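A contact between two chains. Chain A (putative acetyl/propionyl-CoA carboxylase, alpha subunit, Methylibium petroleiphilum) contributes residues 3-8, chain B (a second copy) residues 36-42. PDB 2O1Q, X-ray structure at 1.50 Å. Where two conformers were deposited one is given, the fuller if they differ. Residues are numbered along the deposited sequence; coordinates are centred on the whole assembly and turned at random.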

# COMPACT_ATOMS: atom_id res chain seq x y z
N LEU A 3 6.71 -15.91 14.87
CA LEU A 3 7.48 -14.67 14.66
C LEU A 3 7.85 -14.53 13.19
O LEU A 3 8.36 -15.46 12.59
CB LEU A 3 8.75 -14.67 15.52
CG LEU A 3 9.31 -13.30 15.90
CD1 LEU A 3 8.44 -12.63 16.97
CD2 LEU A 3 10.73 -13.48 16.42
N LYS A 4 7.53 -13.39 12.61
CA LYS A 4 7.89 -13.06 11.26
C LYS A 4 9.11 -12.19 11.19
O LYS A 4 9.25 -11.21 11.94
CB LYS A 4 6.76 -12.35 10.55
CG LYS A 4 5.51 -13.22 10.47
CD LYS A 4 4.54 -12.63 9.52
CE LYS A 4 3.21 -13.38 9.64
NZ LYS A 4 2.13 -12.59 8.97
N SER A 5 10.00 -12.51 10.26
CA SER A 5 11.20 -11.70 10.01
C SER A 5 10.98 -10.59 9.04
O SER A 5 10.00 -10.58 8.28
CB SER A 5 12.32 -12.58 9.49
OG SER A 5 11.90 -13.38 8.40
N LYS A 6 11.91 -9.62 9.05
CA LYS A 6 11.83 -8.55 8.09
C LYS A 6 12.19 -9.07 6.71
O LYS A 6 12.82 -10.14 6.56
CB LYS A 6 12.73 -7.40 8.48
CG LYS A 6 14.19 -7.70 8.47
CD LYS A 6 14.95 -6.58 9.15
CE LYS A 6 16.39 -6.49 8.69
NZ LYS A 6 16.57 -5.90 7.31
N ILE A 7 11.70 -8.36 5.71
CA ILE A 7 11.95 -8.68 4.30
C ILE A 7 13.40 -8.35 3.95
O ILE A 7 13.93 -7.36 4.36
CB ILE A 7 10.90 -8.06 3.37
CG1 ILE A 7 9.50 -8.50 3.84
CG2 ILE A 7 11.22 -8.43 1.91
CD1 ILE A 7 9.23 -9.96 3.76
N LYS A 8 14.00 -9.23 3.17
CA LYS A 8 15.36 -9.03 2.66
C LYS A 8 15.42 -7.86 1.67
O LYS A 8 14.52 -7.68 0.85
CB LYS A 8 15.83 -10.31 1.96
CG LYS A 8 16.21 -11.48 2.89
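Chain B 36-42: LHVSPEM

How does the chain B segment lie along chain A? The two run nearly the same way: the end-to-end direction from K4(A) to I7(A) and that from H37(B) to E41(B) differ by 17°. Chain A is extended but belongs to no regular strand. Chain B arrives as a strand through L36(B), H37(B) and V38(B), and from P40(B) to M42(B) its backbone takes helical phi/psi values without the regular bonds. Where the CA atoms come nearest, I7(A) CA and E41(B) CA are 6.0 Å apart. Together the two stretches bury 286 Å², most of it on K4(A), P40(B) and I7(A).

What polar contact joins the chains directly? K4(A) supplies it. Its CA-to-CB bond points toward chain B, and with chi1 in m and the remaining chi angles in t the side chain is nearly straight, carrying its ammonium group well beyond its own backbone. There K4(A) NZ donates a hydrogen bond of 2.9 Å to V38(B) O. Since the acceptor is a backbone carbonyl, the bond does not draw on the valine side chain. The same nitrogen lies obliquely to the imidazole, with K4(A) NZ 3.6 Å from H37(B) CE1. The H37(B) CA-to-CB bond points away from chain A, but the end of the side chain comes nearer, and the ring is held within chain B by a hydrogen bond of 2.6 Å between H37(B) NE2 and S39(B) OG.

Where do nonpolar groups pack? P40(B) is the centre of this packing, its CA-to-CB bond pointing toward chain A. K4(A) CB lies 3.9 Å from P40(B) CG, so the base of the lysine packs on the proline while its tip reaches V38(B). The backbone also approaches, with S5(A) O 3.5 Å from P40(B) CB, although the S5(A) CA-to-CB bond points away. I7(A), whose CA-to-CB bond also points toward chain B, places its CG1 4.0 Å from P40(B) CB and 3.8 Å from E41(B) CA, with E41(B) CB only slightly farther from I7(A) CG1, at 4.1 Å; the E41(B) CA-to-CB bond points sideways.

What does water add? Two molecules link the chains, one near each end of the contact. Water 1 accepts hydrogen bonds from K4(A) NZ and V38(B) N, both at 2.9 Å, so the lysine reaches the carbonyl of V38(B) directly and its amide through solvent. Water 2 accepts from I7(A) N at 2.9 Å and donates to P40(B) O at 2.8 Å, joining the two backbones where no direct hydrogen bond does.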

# COMPACT_ATOMS: atom_id res chain seq x y z
N LEU B 36 -3.35 -9.43 16.06
CA LEU B 36 -3.96 -10.39 15.13
C LEU B 36 -3.11 -10.66 13.90
O LEU B 36 -3.10 -11.76 13.39
CB LEU B 36 -5.32 -9.85 14.69
CG LEU B 36 -6.36 -9.74 15.84
CD1 LEU B 36 -7.61 -8.99 15.42
CD2 LEU B 36 -6.77 -11.10 16.53
N HIS B 37 -2.36 -9.66 13.44
CA HIS B 37 -1.62 -9.83 12.21
C HIS B 37 -0.55 -8.79 12.08
O HIS B 37 -0.77 -7.64 12.42
CB HIS B 37 -2.56 -9.76 10.99
CG HIS B 37 -1.83 -9.75 9.70
ND1 HIS B 37 -1.36 -10.90 9.09
CD2 HIS B 37 -1.43 -8.72 8.92
CE1 HIS B 37 -0.70 -10.56 7.99
NE2 HIS B 37 -0.75 -9.25 7.86
N VAL B 38 0.60 -9.19 11.57
CA VAL B 38 1.55 -8.22 11.04
C VAL B 38 1.96 -8.53 9.61
O VAL B 38 2.06 -9.69 9.25
CB VAL B 38 2.76 -8.03 11.96
CG1 VAL B 38 2.34 -7.59 13.37
CG2 VAL B 38 3.63 -9.30 12.02
N SER B 39 2.19 -7.50 8.80
CA SER B 39 2.64 -7.65 7.41
C SER B 39 4.03 -7.07 7.30
O SER B 39 4.22 -5.82 7.25
CB SER B 39 1.70 -6.97 6.47
OG SER B 39 0.56 -7.73 6.17
N PRO B 40 5.04 -7.92 7.25
CA PRO B 40 6.41 -7.42 7.20
C PRO B 40 6.76 -6.57 5.99
O PRO B 40 7.66 -5.72 6.05
CB PRO B 40 7.22 -8.72 7.16
CG PRO B 40 6.37 -9.68 7.79
CD PRO B 40 5.02 -9.38 7.32
N GLU B 41 6.13 -6.84 4.86
CA GLU B 41 6.52 -6.19 3.63
C GLU B 41 6.04 -4.73 3.57
O GLU B 41 6.84 -3.82 3.38
CB GLU B 41 5.99 -6.99 2.46
CG GLU B 41 6.53 -6.43 1.14
CD GLU B 41 5.73 -6.97 -0.02
OE1 GLU B 41 6.05 -8.10 -0.47
OE2 GLU B 41 4.72 -6.27 -0.40
N MSE B 42 4.74 -4.53 3.77
CA MSE B 42 4.14 -3.22 3.71
C MSE B 42 4.28 -2.48 5.01
O MSE B 42 4.19 -1.26 5.05
CB MSE B 42 2.69 -3.39 3.33
CG MSE B 42 2.02 -2.10 2.96
SE MSE B 42 0.24 -2.38 2.16
CE MSE B 42 -0.81 -2.79 3.70
O HOH W 1 0.89 -12.09 11.53
O HOH W 2 10.37 -5.95 6.47